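Local coordinates for ferric-siderophore receptor protein (Streptomyces coelicolor, PDB 2X4L) that probably binds ferric siderophores outside the cell and hands them on for uptake, at residues E130-K133 / D134-K138; E248-S251 / W252-D256. One frame throughout, in Å; residues are numbered along the deposited sequence.

Interaction 1. Residues E130-K133 / D134-K138; sequences EESK and DKVAK
The carbonyl O of S132 takes the amide N of V136 at 3.0 Å across the first turn of a helix, an almost straight bond with 171° at the hydrogen. CG2 of V136 and CB of K135 also lie against this oxygen, so the carbonyl is partly wrapped by aliphatic carbons. S132 holds the N-cap position, yet its hydroxyl makes no capping bond. K133, the first helical residue, gives its O to the amide N of A137 at 2.9 Å. Its side chain has CG lodged between the backbone N and carbonyl carbon (chi1 61°) and the rest extended, which brings NZ back to E130 in a salt bridge to OE2 whose 2.5 Å is doubtfully short. D134 takes a similar first torsion, chi1 63°, and this sets its carboxylate back beside the backbone of S132, with OD1 3.6 Å from S132 C and 3.9 Å from S132 CA. The segment 130-133 ends the loop that follows strand 113-118 and opens helix 133-139; S132 rests on V103, and V136 on V103 and Y106, so this turn packs against helix 103-108.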
ATOM      1  N   GLU A 130      -8.324 -13.135 -11.663  1.00 15.60           N
ATOM      2  CA  GLU A 130      -9.339 -14.047 -11.306  1.00 16.69           C
ATOM      3  C   GLU A 130      -9.565 -15.118 -12.339  1.00 17.37           C
ATOM      4  O   GLU A 130      -9.779 -16.242 -11.955  1.00 17.32           O
ATOM      5  CB  GLU A 130     -10.638 -13.254 -11.143  1.00 18.52           C
ATOM      6  CG  GLU A 130     -11.731 -14.129 -10.551  1.00 26.55           C
ATOM      7  CD  GLU A 130     -11.439 -14.312  -9.049  1.00 37.94           C
ATOM      8  OE1 GLU A 130     -10.591 -13.532  -8.456  1.00 42.34           O
ATOM      9  OE2 GLU A 130     -12.046 -15.252  -8.494  1.00 44.95           O
ATOM     10  N   GLU A 131      -9.448 -14.767 -13.597  1.00 18.14           N
ATOM     11  CA  GLU A 131      -9.736 -15.760 -14.641  1.00 18.99           C
ATOM     12  C   GLU A 131      -8.662 -16.822 -14.802  1.00 17.38           C
ATOM     13  O   GLU A 131      -8.933 -17.858 -15.473  1.00 20.45           O
ATOM     14  CB  GLU A 131      -9.963 -15.080 -15.945  1.00 19.82           C
ATOM     15  CG  GLU A 131      -8.737 -14.422 -16.507  1.00 23.05           C
ATOM     16  CD  GLU A 131      -8.474 -12.976 -16.061  1.00 30.18           C
ATOM     17  OE1 GLU A 131      -8.959 -12.468 -14.936  1.00 24.44           O
ATOM     18  OE2 GLU A 131      -7.743 -12.350 -16.894  1.00 34.54           O
ATOM     19  N   SER A 132      -7.527 -16.659 -14.131  1.00 16.57           N
ATOM     20  CA  SER A 132      -6.451 -17.654 -14.311  1.00 15.69           C
ATOM     21  C   SER A 132      -5.807 -18.085 -13.014  1.00 14.63           C
ATOM     22  O   SER A 132      -4.766 -18.734 -13.010  1.00 14.16           O
ATOM     23  CB  SER A 132      -5.422 -17.120 -15.354  1.00 18.19           C
ATOM     24  OG  SER A 132      -4.877 -15.944 -14.896  1.00 22.79           O
ATOM     25  N   LYS A 133      -6.441 -17.714 -11.898  1.00 15.05           N
ATOM     26  CA  LYS A 133      -5.806 -17.980 -10.588  1.00 15.76           C
ATOM     27  C   LYS A 133      -5.574 -19.460 -10.357  1.00 14.65           C
ATOM     28  O   LYS A 133      -4.638 -19.838  -9.687  1.00 13.34           O
ATOM     29  CB  LYS A 133      -6.607 -17.350  -9.425  1.00 15.26           C
ATOM     30  CG  LYS A 133      -8.035 -17.911  -9.316  1.00 16.78           C
ATOM     31  CD  LYS A 133      -8.847 -17.123  -8.278  1.00 22.20           C
ATOM     32  CE  LYS A 133     -10.125 -17.983  -8.027  1.00 27.54           C
ATOM     33  NZ  LYS A 133     -11.206 -17.253  -7.309  1.00 37.03           N
ATOM     34  N   ASP A 134      -6.461 -20.320 -10.860  1.00 13.21           N
ATOM     35  CA  ASP A 134      -6.267 -21.763 -10.717  1.00 13.66           C
ATOM     36  C   ASP A 134      -5.063 -22.259 -11.480  1.00 14.88           C
ATOM     37  O   ASP A 134      -4.288 -23.076 -10.964  1.00 15.31           O
ATOM     38  CB  ASP A 134      -7.561 -22.487 -11.144  1.00 16.70           C
ATOM     39  CG  ASP A 134      -7.913 -22.241 -12.667  1.00 20.84           C
ATOM     40  OD1 ASP A 134      -7.834 -21.103 -13.200  1.00 24.78           O
ATOM     41  OD2 ASP A 134      -8.347 -23.220 -13.355  1.00 31.85           O
ATOM     42  N   LYS A 135      -4.861 -21.712 -12.667  1.00 13.56           N
ATOM     43  CA  LYS A 135      -3.662 -22.093 -13.451  1.00 12.52           C
ATOM     44  C   LYS A 135      -2.402 -21.653 -12.768  1.00 13.94           C
ATOM     45  O   LYS A 135      -1.431 -22.414 -12.701  1.00 12.99           O
ATOM     46  CB  LYS A 135      -3.745 -21.472 -14.866  1.00 12.75           C
ATOM     47  CG  LYS A 135      -4.945 -21.829 -15.676  1.00 16.19           C
ATOM     48  CD  LYS A 135      -4.919 -21.048 -16.967  1.00 17.97           C
ATOM     49  CE  LYS A 135      -6.080 -21.547 -17.875  1.00 29.80           C
ATOM     50  NZ  LYS A 135      -6.054 -20.796 -19.166  1.00 31.27           N
ATOM     51  N   VAL A 136      -2.424 -20.427 -12.274  1.00 12.47           N
ATOM     52  CA  VAL A 136      -1.293 -19.915 -11.523  1.00 12.15           C
ATOM     53  C   VAL A 136      -1.050 -20.786 -10.330  1.00 11.82           C
ATOM     54  O   VAL A 136       0.115 -21.084 -10.034  1.00 12.02           O
ATOM     55  CB  VAL A 136      -1.602 -18.495 -11.076  1.00 10.89           C
ATOM     56  CG1 VAL A 136      -0.524 -17.965 -10.044  1.00 11.71           C
ATOM     57  CG2 VAL A 136      -1.637 -17.645 -12.340  1.00 12.78           C
ATOM     58  N   ALA A 137      -2.089 -21.173  -9.588  1.00 11.33           N
ATOM     59  CA  ALA A 137      -1.833 -21.979  -8.363  1.00 11.42           C
ATOM     60  C   ALA A 137      -1.206 -23.345  -8.548  1.00 10.69           C
ATOM     61  O   ALA A 137      -0.549 -23.869  -7.629  1.00 15.27           O
ATOM     62  CB  ALA A 137      -3.202 -22.204  -7.586  1.00 11.57           C
ATOM     63  N   LYS A 138      -1.347 -23.901  -9.758  1.00 11.86           N
ATOM     64  CA  LYS A 138      -0.769 -25.199 -10.048  1.00 13.20           C
ATOM     65  C   LYS A 138       0.742 -25.124  -9.992  1.00 12.30           C
ATOM     66  O   LYS A 138       1.355 -26.169  -9.693  1.00 13.75           O
ATOM     67  CB  LYS A 138      -1.182 -25.778 -11.390  1.00 14.75           C
ATOM     68  CG  LYS A 138      -2.690 -26.012 -11.629  1.00 17.73           C
ATOM     69  CD  LYS A 138      -3.279 -26.830 -10.534  1.00 15.82           C
ATOM     70  CE  LYS A 138      -4.620 -27.372 -11.002  1.00 22.30           C
ATOM     71  NZ  LYS A 138      -5.247 -28.061  -9.902  1.00 32.91           N
TER

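Interaction 2. Residues E248-S251 / W252-D256; sequences ESLS and WENVD
A single hydrogen bond joins S251 to N254, the amide N of N254 reaching the carbonyl O of S251 at 2.7 Å with 156° at the hydrogen. The donor stands above the carbonyl plane, 56° out of it, as the chain curls tightly through W252 and E253. The other contacts are van der Waals. L250 and N254 cross obliquely: CD2 of L250 touches ND2 of N254 at 3.3 Å, and CD1 comes to 3.6 Å from the backbone O of N254. N254 reaches back because its CG is anti to the backbone N (chi1 -176°), beside its own carbonyl carbon. V255 adds CG1, 3.8 Å from S251 O. E253 bends at chi2 and lays its carboxylate against CB of S251, with CD 3.6 Å away. W252 contributes CB, 3.7 Å from S251 C, while its indole is directed to outside partners: NE1 bonds to S207 O, and the ring meets F211. L250 pairs through its backbone with F211 on the antiparallel strand 210-214. The i to i+3 bond closes a type I beta turn, S251 to N254, with W252 and E253 at its corners; here it ends edge strand 247-251 of the mixed sheet and starts the loop toward strand 262-266.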
ATOM      1  N   GLU A 248     -16.642   6.052   0.295  1.00 11.31           N
ATOM      2  CA  GLU A 248     -17.847   6.718  -0.257  1.00 10.92           C
ATOM      3  C   GLU A 248     -17.486   7.258  -1.625  1.00 11.39           C
ATOM      4  O   GLU A 248     -16.366   7.810  -1.834  1.00 14.81           O
ATOM      5  CB  GLU A 248     -18.198   7.889   0.625  1.00 11.35           C
ATOM      6  CG  GLU A 248     -19.424   8.715   0.129  1.00 11.74           C
ATOM      7  CD  GLU A 248     -19.740   9.833   1.034  1.00 15.88           C
ATOM      8  OE1 GLU A 248     -18.928  10.197   1.898  1.00 17.69           O
ATOM      9  OE2 GLU A 248     -20.818  10.415   0.791  1.00 17.14           O
ATOM     10  N   SER A 249     -18.374   7.092  -2.608  1.00 14.67           N
ATOM     11  CA  SER A 249     -18.162   7.652  -3.976  1.00 16.51           C
ATOM     12  C   SER A 249     -18.880   8.964  -4.067  1.00 16.16           C
ATOM     13  O   SER A 249     -20.104   9.044  -3.811  1.00 18.83           O
ATOM     14  CB  SER A 249     -18.696   6.695  -5.029  1.00 19.59           C
ATOM     15  OG  SER A 249     -18.050   5.453  -4.904  1.00 25.24           O
ATOM     16  N   LEU A 250     -18.173   9.974  -4.519  1.00 17.29           N
ATOM     17  CA  LEU A 250     -18.791  11.270  -4.721  1.00 18.91           C
ATOM     18  C   LEU A 250     -18.634  11.710  -6.174  1.00 19.63           C
ATOM     19  O   LEU A 250     -17.577  11.547  -6.812  1.00 18.38           O
ATOM     20  CB  LEU A 250     -18.105  12.297  -3.865  1.00 19.99           C
ATOM     21  CG  LEU A 250     -18.278  12.153  -2.353  1.00 24.35           C
ATOM     22  CD1 LEU A 250     -17.351  13.261  -1.776  1.00 24.05           C
ATOM     23  CD2 LEU A 250     -19.734  12.339  -1.970  1.00 31.94           C
ATOM     24  N   SER A 251     -19.653  12.404  -6.688  1.00 19.35           N
ATOM     25  CA  SER A 251     -19.474  13.037  -8.020  1.00 21.30           C
ATOM     26  C   SER A 251     -18.482  14.161  -7.925  1.00 22.28           C
ATOM     27  O   SER A 251     -18.297  14.728  -6.838  1.00 22.97           O
ATOM     28  CB  SER A 251     -20.822  13.624  -8.517  1.00 21.14           C
ATOM     29  OG  SER A 251     -21.724  12.570  -8.717  1.00 29.86           O
ATOM     30  N   TRP A 252     -17.829  14.474  -9.047  1.00 21.97           N
ATOM     31  CA  TRP A 252     -16.802  15.480  -8.953  1.00 26.52           C
ATOM     32  C   TRP A 252     -17.342  16.802  -8.483  1.00 27.47           C
ATOM     33  O   TRP A 252     -16.677  17.565  -7.797  1.00 28.25           O
ATOM     34  CB  TRP A 252     -16.116  15.627 -10.287  1.00 26.45           C
ATOM     35  CG  TRP A 252     -14.989  14.654 -10.400  1.00 22.80           C
ATOM     36  CD1 TRP A 252     -14.971  13.558 -11.154  1.00 31.21           C
ATOM     37  CD2 TRP A 252     -13.739  14.711  -9.704  1.00 25.41           C
ATOM     38  NE1 TRP A 252     -13.778  12.877 -10.970  1.00 28.36           N
ATOM     39  CE2 TRP A 252     -13.009  13.576 -10.093  1.00 26.56           C
ATOM     40  CE3 TRP A 252     -13.185  15.612  -8.805  1.00 24.31           C
ATOM     41  CZ2 TRP A 252     -11.713  13.299  -9.614  1.00 23.18           C
ATOM     42  CZ3 TRP A 252     -11.874  15.332  -8.275  1.00 24.70           C
ATOM     43  CH2 TRP A 252     -11.185  14.180  -8.700  1.00 26.01           C
ATOM     44  N   GLU A 253     -18.576  17.096  -8.887  1.00 30.16           N
ATOM     45  CA  GLU A 253     -19.188  18.325  -8.447  1.00 31.07           C
ATOM     46  C   GLU A 253     -19.505  18.308  -6.976  1.00 28.03           C
ATOM     47  O   GLU A 253     -19.810  19.339  -6.438  1.00 28.65           O
ATOM     48  CB  GLU A 253     -20.435  18.707  -9.307  1.00 33.22           C
ATOM     49  CG  GLU A 253     -21.538  17.681  -9.356  1.00 38.24           C
ATOM     50  CD  GLU A 253     -21.353  16.596 -10.475  1.00 45.43           C
ATOM     51  OE1 GLU A 253     -20.185  16.371 -10.976  1.00 38.48           O
ATOM     52  OE2 GLU A 253     -22.404  15.971 -10.843  1.00 48.56           O
ATOM     53  N   ASN A 254     -19.360  17.170  -6.273  1.00 26.35           N
ATOM     54  CA  ASN A 254     -19.681  17.148  -4.849  1.00 25.21           C
ATOM     55  C   ASN A 254     -18.452  16.860  -3.950  1.00 23.65           C
ATOM     56  O   ASN A 254     -18.576  16.499  -2.725  1.00 22.20           O
ATOM     57  CB  ASN A 254     -20.746  16.107  -4.498  1.00 25.54           C
ATOM     58  CG  ASN A 254     -21.143  16.160  -2.986  1.00 32.58           C
ATOM     59  OD1 ASN A 254     -21.074  17.243  -2.305  1.00 40.16           O
ATOM     60  ND2 ASN A 254     -21.579  14.985  -2.450  1.00 37.00           N
ATOM     61  N   VAL A 255     -17.281  17.170  -4.503  1.00 22.64           N
ATOM     62  CA  VAL A 255     -16.046  16.898  -3.698  1.00 21.99           C
ATOM     63  C   VAL A 255     -15.868  17.825  -2.479  1.00 22.16           C
ATOM     64  O   VAL A 255     -15.047  17.594  -1.595  1.00 23.74           O
ATOM     65  CB  VAL A 255     -14.770  16.814  -4.550  1.00 23.24           C
ATOM     66  CG1 VAL A 255     -14.875  15.620  -5.516  1.00 24.42           C
ATOM     67  CG2 VAL A 255     -14.464  18.151  -5.224  1.00 23.93           C
ATOM     68  N   ASP A 256     -16.648  18.911  -2.416  1.00 24.70           N
ATOM     69  CA  ASP A 256     -16.648  19.766  -1.235  1.00 23.35           C
ATOM     70  C   ASP A 256     -17.593  19.329  -0.093  1.00 23.18           C
ATOM     71  O   ASP A 256     -17.817  20.064   0.853  1.00 23.00           O
ATOM     72  CB  ASP A 256     -16.967  21.214  -1.654  1.00 27.36           C
ATOM     73  CG  ASP A 256     -18.303  21.321  -2.455  1.00 28.48           C
ATOM     74  OD1 ASP A 256     -19.001  20.346  -2.823  1.00 28.06           O
ATOM     75  OD2 ASP A 256     -18.673  22.474  -2.852  1.00 35.72           O
TER

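Both interactions are local turns made by consecutive residues, one opening a helix and the other closing a strand, and they share no element: their centres lie 37 Å apart, in different parts of the chain. Interaction 1 is a surface contact with V136 as its buried residue; its i to i+4 backbone bonds are regular, and charged side chains dominate the rest. Interaction 2 is partly buried, with L250, W252 and V255 buried, and relies on a single i to i+3 bond backed by van der Waals contacts of L250, E253 and V255, while the indole packs on outside partners. The helical start follows a strand of the five-stranded parallel sheet, whereas the strand end belongs to the mixed sheet.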